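Local structure of ribokinase RBSK (Mycobacterium tuberculosis, 3GO6) at residues S76-D81 against R101-P106; C23-V28 against P138-N143; D82-Q87 against G107-A112. The protein probably catalyses the ATP- and magnesium-dependent phosphorylation of D-ribose at O-5, as a homodimeric ribokinase of the PfkB carbohydrate kinase family. One frame throughout, in Å; residues are numbered along the deposited sequence.

Interaction 1 (S76-D81 against R101-P106)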
loop_
_atom_site.group_PDB
_atom_site.type_symbol
_atom_site.label_atom_id
_atom_site.label_comp_id
_atom_site.label_asym_id
_atom_site.label_seq_id
_atom_site.Cartn_x
_atom_site.Cartn_y
_atom_site.Cartn_z
ATOM N N SER A 76 16.011 4.179 19.415
ATOM C CA SER A 76 14.921 4.092 20.375
ATOM C C SER A 76 13.618 4.335 19.619
ATOM O O SER A 76 13.415 5.398 19.033
ATOM C CB SER A 76 15.115 5.134 21.482
ATOM O OG SER A 76 14.045 5.057 22.423
ATOM N N GLY A 77 12.750 3.331 19.596
ATOM C CA GLY A 77 11.508 3.387 18.830
ATOM C C GLY A 77 10.580 2.272 19.304
ATOM O O GLY A 77 10.990 1.396 20.091
ATOM N N ALA A 78 9.330 2.321 18.847
ATOM C CA ALA A 78 8.310 1.358 19.265
ATOM C C ALA A 78 7.971 0.449 18.114
ATOM O O ALA A 78 7.591 0.924 17.044
ATOM C CB ALA A 78 7.072 2.084 19.741
ATOM N N PHE A 79 8.140 -0.857 18.326
ATOM C CA PHE A 79 7.732 -1.867 17.364
ATOM C C PHE A 79 6.340 -2.334 17.794
ATOM O O PHE A 79 6.011 -2.252 18.978
ATOM C CB PHE A 79 8.681 -3.073 17.396
ATOM C CG PHE A 79 10.071 -2.770 16.928
ATOM C CD1 PHE A 79 10.379 -2.799 15.572
ATOM C CD2 PHE A 79 11.076 -2.457 17.843
ATOM C CE1 PHE A 79 11.674 -2.516 15.122
ATOM C CE2 PHE A 79 12.375 -2.172 17.403
ATOM C CZ PHE A 79 12.670 -2.194 16.033
ATOM N N GLY A 80 5.533 -2.812 16.851
ATOM C CA GLY A 80 4.264 -3.471 17.185
ATOM C C GLY A 80 4.540 -4.887 17.667
ATOM O O GLY A 80 5.698 -5.336 17.633
ATOM N N ASP A 81 3.503 -5.591 18.120
ATOM C CA ASP A 81 3.701 -6.955 18.628
ATOM C C ASP A 81 3.269 -7.952 17.551
ATOM O O ASP A 81 2.516 -8.894 17.795
ATOM C CB ASP A 81 3.001 -7.147 20.005
ATOM C CG ASP A 81 1.475 -7.108 19.924
ATOM O OD1 ASP A 81 0.921 -6.581 18.927
ATOM O OD2 ASP A 81 0.815 -7.620 20.873
ATOM N N ARG A 101 17.260 -0.049 23.626
ATOM C CA ARG A 101 16.366 0.990 24.145
ATOM C C ARG A 101 15.025 1.058 23.383
ATOM O O ARG A 101 14.296 2.054 23.472
ATOM C CB ARG A 101 17.051 2.363 24.114
ATOM C CG ARG A 101 18.481 2.383 24.651
ATOM C CD ARG A 101 19.280 3.532 24.041
ATOM N NE ARG A 101 20.683 3.487 24.471
ATOM C CZ ARG A 101 21.540 4.509 24.432
ATOM N NH1 ARG A 101 21.165 5.703 23.982
ATOM N NH2 ARG A 101 22.795 4.329 24.858
ATOM N N THR A 102 14.701 0.010 22.641
ATOM C CA THR A 102 13.429 -0.030 21.916
ATOM C C THR A 102 12.355 -0.663 22.799
ATOM O O THR A 102 12.665 -1.267 23.848
ATOM C CB THR A 102 13.553 -0.784 20.588
ATOM O OG1 THR A 102 13.923 -2.143 20.831
ATOM C CG2 THR A 102 14.618 -0.131 19.689
ATOM N N VAL A 103 11.097 -0.509 22.393
ATOM C CA VAL A 103 9.995 -1.130 23.104
ATOM C C VAL A 103 9.080 -1.878 22.126
ATOM O O VAL A 103 9.107 -1.629 20.911
ATOM C CB VAL A 103 9.163 -0.102 23.923
ATOM C CG1 VAL A 103 9.982 0.515 25.050
ATOM C CG2 VAL A 103 8.613 0.998 23.021
ATOM N N THR A 104 8.298 -2.814 22.669
ATOM C CA THR A 104 7.206 -3.429 21.934
ATOM C C THR A 104 5.913 -2.850 22.492
ATOM O O THR A 104 5.729 -2.777 23.705
ATOM C CB THR A 104 7.260 -4.953 22.042
ATOM O OG1 THR A 104 8.451 -5.396 21.397
ATOM C CG2 THR A 104 6.067 -5.616 21.320
ATOM N N VAL A 105 5.035 -2.403 21.592
ATOM C CA VAL A 105 3.747 -1.815 21.956
ATOM C C VAL A 105 2.644 -2.708 21.360
ATOM O O VAL A 105 2.859 -3.317 20.311
ATOM C CB VAL A 105 3.700 -0.331 21.460
ATOM C CG1 VAL A 105 2.301 0.181 21.289
ATOM C CG2 VAL A 105 4.477 0.557 22.456
ATOM N N PRO A 106 1.486 -2.851 22.047
ATOM C CA PRO A 106 0.457 -3.689 21.435
ATOM C C PRO A 106 -0.008 -3.193 20.047
ATOM O O PRO A 106 -0.058 -1.991 19.796
ATOM C CB PRO A 106 -0.708 -3.610 22.440
ATOM C CG PRO A 106 -0.073 -3.244 23.735
ATOM C CD PRO A 106 1.075 -2.344 23.375
HETATM O O HOH W 1 8.029 -6.403 18.645
#

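Interaction 2 (C23-V28 against P138-N143)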
loop_
_atom_site.group_PDB
_atom_site.type_symbol
_atom_site.label_atom_id
_atom_site.label_comp_id
_atom_site.label_asym_id
_atom_site.label_seq_id
_atom_site.Cartn_x
_atom_site.Cartn_y
_atom_site.Cartn_z
ATOM N N CYS A 23 22.353 8.761 18.871
ATOM C CA CYS A 23 21.096 8.159 19.314
ATOM C C CYS A 23 19.917 8.659 18.464
ATOM O O CYS A 23 19.658 9.873 18.392
ATOM C CB CYS A 23 20.837 8.453 20.791
ATOM S SG CYS A 23 19.194 7.900 21.291
ATOM N N VAL A 24 19.231 7.735 17.793
ATOM C CA VAL A 24 18.076 8.107 16.984
ATOM C C VAL A 24 16.815 7.745 17.759
ATOM O O VAL A 24 16.626 6.591 18.140
ATOM C CB VAL A 24 18.083 7.396 15.611
ATOM C CG1 VAL A 24 16.866 7.802 14.772
ATOM C CG2 VAL A 24 19.390 7.682 14.873
ATOM N N VAL A 25 15.956 8.724 17.996
ATOM C CA VAL A 25 14.674 8.459 18.646
ATOM C C VAL A 25 13.617 8.772 17.588
ATOM O O VAL A 25 13.472 9.923 17.161
ATOM C CB VAL A 25 14.476 9.326 19.935
ATOM C CG1 VAL A 25 13.044 9.181 20.496
ATOM C CG2 VAL A 25 15.491 8.941 21.021
ATOM N N GLY A 26 12.910 7.749 17.126
ATOM C CA GLY A 26 12.038 7.948 15.968
ATOM C C GLY A 26 11.299 6.712 15.536
ATOM O O GLY A 26 11.120 5.767 16.330
ATOM N N SER A 27 10.863 6.718 14.278
ATOM C CA SER A 27 9.889 5.757 13.808
ATOM C C SER A 27 10.483 4.637 12.970
ATOM O O SER A 27 11.540 4.782 12.347
ATOM C CB SER A 27 8.843 6.483 12.966
ATOM O OG SER A 27 9.528 7.213 11.973
ATOM N N VAL A 28 9.778 3.514 12.964
ATOM C CA VAL A 28 10.160 2.355 12.161
ATOM C C VAL A 28 8.868 1.793 11.566
ATOM O O VAL A 28 7.906 1.528 12.286
ATOM C CB VAL A 28 10.997 1.298 12.987
ATOM C CG1 VAL A 28 10.254 0.846 14.296
ATOM C CG2 VAL A 28 11.430 0.093 12.104
ATOM N N PRO A 138 13.502 5.849 29.420
ATOM C CA PRO A 138 14.417 6.538 30.359
ATOM C C PRO A 138 15.838 6.804 29.820
ATOM O O PRO A 138 16.256 7.969 29.719
ATOM C CB PRO A 138 14.445 5.606 31.594
ATOM C CG PRO A 138 13.693 4.329 31.163
ATOM C CD PRO A 138 12.742 4.777 30.092
ATOM N N SER A 139 16.557 5.744 29.462
ATOM C CA SER A 139 17.949 5.884 29.032
ATOM C C SER A 139 18.085 5.881 27.505
ATOM O O SER A 139 19.140 5.520 26.967
ATOM C CB SER A 139 18.818 4.784 29.667
ATOM O OG SER A 139 18.447 3.499 29.180
ATOM N N ALA A 140 17.011 6.289 26.821
ATOM C CA ALA A 140 16.990 6.424 25.362
ATOM C C ALA A 140 18.208 7.174 24.833
ATOM O O ALA A 140 18.827 6.732 23.865
ATOM C CB ALA A 140 15.697 7.114 24.892
ATOM N N VAL A 141 18.560 8.290 25.469
ATOM C CA VAL A 141 19.672 9.127 24.994
ATOM C C VAL A 141 20.930 9.062 25.872
ATOM O O VAL A 141 21.777 9.960 25.826
ATOM C CB VAL A 141 19.226 10.591 24.782
ATOM C CG1 VAL A 141 18.103 10.657 23.742
ATOM C CG2 VAL A 141 18.764 11.209 26.093
ATOM N N ALA A 142 21.059 7.991 26.661
ATOM C CA ALA A 142 22.266 7.780 27.467
ATOM C C ALA A 142 23.498 7.762 26.573
ATOM O O ALA A 142 23.479 7.178 25.479
ATOM C CB ALA A 142 22.164 6.476 28.266
ATOM N N ASN A 143 24.555 8.423 27.032
ATOM C CA ASN A 143 25.863 8.376 26.380
ATOM C C ASN A 143 25.808 8.602 24.865
ATOM O O ASN A 143 26.233 7.740 24.080
ATOM C CB ASN A 143 26.575 7.049 26.689
ATOM C CG ASN A 143 26.576 6.713 28.174
ATOM O OD1 ASN A 143 26.086 5.653 28.584
ATOM N ND2 ASN A 143 27.106 7.625 28.989
#

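Interaction 3 (D82-Q87 against G107-A112)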
loop_
_atom_site.group_PDB
_atom_site.type_symbol
_atom_site.label_atom_id
_atom_site.label_comp_id
_atom_site.label_asym_id
_atom_site.label_seq_id
_atom_site.Cartn_x
_atom_site.Cartn_y
_atom_site.Cartn_z
ATOM N N ASP A 82 3.759 -7.715 16.335
ATOM C CA ASP A 82 3.280 -8.422 15.150
ATOM C C ASP A 82 4.432 -9.050 14.364
ATOM O O ASP A 82 5.598 -8.779 14.661
ATOM C CB ASP A 82 2.437 -7.472 14.274
ATOM C CG ASP A 82 3.202 -6.223 13.791
ATOM O OD1 ASP A 82 4.409 -6.031 14.083
ATOM O OD2 ASP A 82 2.557 -5.422 13.094
ATOM N N PRO A 83 4.125 -9.936 13.399
ATOM C CA PRO A 83 5.169 -10.481 12.512
ATOM C C PRO A 83 6.066 -9.442 11.820
ATOM O O PRO A 83 7.295 -9.658 11.709
ATOM C CB PRO A 83 4.359 -11.290 11.493
ATOM C CG PRO A 83 3.211 -11.783 12.293
ATOM C CD PRO A 83 2.819 -10.575 13.138
ATOM N N ALA A 84 5.489 -8.322 11.365
ATOM C CA ALA A 84 6.306 -7.245 10.739
ATOM C C ALA A 84 7.462 -6.844 11.624
ATOM O O ALA A 84 8.567 -6.603 11.135
ATOM C CB ALA A 84 5.463 -6.013 10.440
ATOM N N ALA A 85 7.217 -6.763 12.932
ATOM C CA ALA A 85 8.237 -6.289 13.860
ATOM C C ALA A 85 9.508 -7.139 13.832
ATOM O O ALA A 85 10.591 -6.621 14.054
ATOM C CB ALA A 85 7.689 -6.230 15.267
ATOM N N ALA A 86 9.385 -8.437 13.572
ATOM C CA ALA A 86 10.579 -9.310 13.527
ATOM C C ALA A 86 11.502 -8.921 12.363
ATOM O O ALA A 86 12.710 -8.850 12.513
ATOM C CB ALA A 86 10.160 -10.789 13.393
ATOM N N GLN A 87 10.899 -8.668 11.205
ATOM C CA GLN A 87 11.606 -8.242 10.008
ATOM C C GLN A 87 12.219 -6.836 10.175
ATOM O O GLN A 87 13.344 -6.578 9.727
ATOM C CB GLN A 87 10.623 -8.317 8.829
ATOM C CG GLN A 87 11.232 -8.078 7.458
ATOM C CD GLN A 87 10.238 -8.276 6.311
ATOM O OE1 GLN A 87 9.145 -8.827 6.500
ATOM N NE2 GLN A 87 10.625 -7.825 5.110
ATOM N N GLY A 107 -0.343 -4.118 19.160
ATOM C CA GLY A 107 -0.929 -3.762 17.866
ATOM C C GLY A 107 0.108 -3.582 16.760
ATOM O O GLY A 107 1.281 -3.926 16.923
ATOM N N PRO A 108 -0.336 -3.106 15.589
ATOM C CA PRO A 108 0.514 -3.124 14.413
ATOM C C PRO A 108 1.742 -2.217 14.489
ATOM O O PRO A 108 1.695 -1.113 15.063
ATOM C CB PRO A 108 -0.433 -2.654 13.289
ATOM C CG PRO A 108 -1.812 -2.931 13.821
ATOM C CD PRO A 108 -1.705 -2.649 15.286
ATOM N N SER A 109 2.830 -2.690 13.894
ATOM C CA SER A 109 3.968 -1.823 13.578
ATOM C C SER A 109 3.494 -0.784 12.550
ATOM O O SER A 109 2.511 -1.020 11.842
ATOM C CB SER A 109 5.107 -2.676 12.994
ATOM O OG SER A 109 5.577 -3.625 13.947
ATOM N N GLY A 110 4.176 0.354 12.443
ATOM C CA GLY A 110 3.833 1.336 11.390
ATOM C C GLY A 110 3.885 0.805 9.961
ATOM O O GLY A 110 4.620 -0.141 9.666
ATOM N N THR A 111 3.071 1.395 9.080
ATOM C CA THR A 111 3.040 1.039 7.658
ATOM C C THR A 111 3.202 2.331 6.870
ATOM O O THR A 111 2.524 3.319 7.180
ATOM C CB THR A 111 1.668 0.396 7.240
ATOM O OG1 THR A 111 1.413 -0.792 8.009
ATOM C CG2 THR A 111 1.656 0.024 5.722
ATOM N N ALA A 112 4.071 2.339 5.865
ATOM C CA ALA A 112 4.130 3.507 4.982
ATOM C C ALA A 112 3.949 3.152 3.520
ATOM O O ALA A 112 4.373 2.075 3.086
ATOM C CB ALA A 112 5.431 4.249 5.173
#

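Interaction 1 (S76-D81 against R101-P106)
A78 and F79 pair with V103 and T104 in a two-stranded parallel sheet, forming a beta-alpha-beta unit with helix 83-94 as the connection. Three backbone bonds define the ladder: V103 N to G77 O (3.0 Å), F79 N to V103 O (2.9 Å) and V105 N to F79 O (2.8 Å), each with an N-H...O angle of at least 164°. F79 thus uses its N and O on two residues of the partner strand two positions apart, the signature of parallel pairing.

Packing is tight around the F79 ring. Chi1 (-66°) puts CG beside the backbone N, anti to the carbonyl carbon; the ring's CE2 edge lies 3.7 Å from T102 CB. T102 OG1 sits in the ring plane at this edge and is hydrogen-bonded to L99 O, while A85, L88, R89 and L92 of helix 83-94 also touch the ring. On the other face of the sheet A78 CB meets V103 CG2 at 3.8 Å.

The contact loosens toward exposed D81, T104 and P106. D81 N and V105 O, 3.2 Å apart, are not hydrogen-bonded because the angle is poor. The D81 carboxylate, through OD1, accepts from G107 N. Here a water joins the two segments, donating to G80 O at 2.8 Å and bonding to T104 OG1 at 3.0 Å.

Interaction 2 (C23-V28 against P138-N143)
Strand 21-25, an inner strand of the large mixed sheet, presents C23 and V25 on one face to A140 and V141 of the loop that leads into strand 146-149. The meeting is apolar and small, with 146 Å² buried in total, yet all four touching residues are buried in the protein. V141 CG1 makes the central approach: it lies 3.8 Å from C23 SG and 4.1 Å from V25 CG2, so one methyl group spans two residues of the strand that face the same way. The V25 and V141 side chains cross at about a right angle, meeting through CG2 and CG1. V25 CG2 also reaches A140 CB, at 4.3 Å. Chi1 of 172° puts V25 CG1 anti to the backbone N and CG2 beside it; CG2 is the branch that touches the loop.

The sheet belongs to the alpha/beta domain of the ribokinase fold, in which strand 21-25 runs parallel to 72-76 on one flank and to 146-149 on the other. Helix 155-167 packs against the same group, its A161 touching both V25 and V141. V24 points away from the loop, and its side chain touches A63 of helix 58-68.

The loop's own shape is set by a type I turn from S139 to A142, closed by A142 N donating to S139 O at 3.1 Å. Its carbonyl groups are held from outside the two segments as well: R101 NH1 bonds to A140 O and R101 NH2 to A142 O. The approach of C23 SG to A140 O is too short in the model to be read as an interaction. The bound ribose is about 14 Å from the V25 side chain.

Interaction 3 (D82-Q87 against G107-A112)
D82 and S109 join the start of helix 83-94 to the entry of strand 110-116, with the carboxylate of D82 accepting three hydrogen bonds. D82 occupies the N-cap position, and both its carboxylate oxygens are used.

OD1 takes two donors. S109 OG gives its proton to OD1 at 2.7 Å, on the syn side and only 16° out of the carboxylate plane; A85 N reaches the same atom at 3.1 Å from well above the plane, in a capping bond bent to 139° at the hydrogen. A85 N also bonds weakly to D82 O. OD2 accepts from S109 N at 2.9 Å, nearly straight at the hydrogen (167°), although this donor too stands above the plane. S109 is therefore gripped through its backbone N-H and its hydroxyl, one to each oxygen of the carboxylate. The hydroxyl oxygen has a further role as acceptor, since G80 N bonds to it, which makes a chain of two hydrogen bonds, G80 N to S109 OG to D82 OD1.

Van der Waals contact adds little: A85 CB is 3.6 Å from S109 OG, and A84 CB is 4.2 Å from S109 CB. P108 CA comes to 3.3 Å from D82 OD2, beside the bonded S109 N.

Strand 110-116 continues from here into the ribose pocket, where A112 touches the sugar. In the same strand, T111 OG1 bonds to R53 NH2 of the second subunit.

With three N-H or O-H donors converging on its two oxygens, and with the N-terminal end of a helix beside it, the D82 carboxylate is in surroundings that would be expected to favour its ionised form, where the helix dipole could add to the stabilisation.

Overall arrangement
Along the chain, the six segments run 23-28, 76-81, 82-87, 101-106, 107-112 and 138-143, so interactions 1 and 3 interleave and both lie inside the loop closed by interaction 2. Interaction 1 sits between the others, its centre 12 Å from interaction 2's and 10 Å from interaction 3's, whereas interactions 2 and 3 are 19 Å apart and do not touch. S76 N, bonded to V24 O, ties interaction 1 to the large sheet. Strand 78-79 leads into helix 83-94, whose first turn belongs to interaction 3; the helix leads back to strand 103-104, and the chain on to 110-116. The series thus links the large sheet to the one contributing to the ribose pocket and dimer contact.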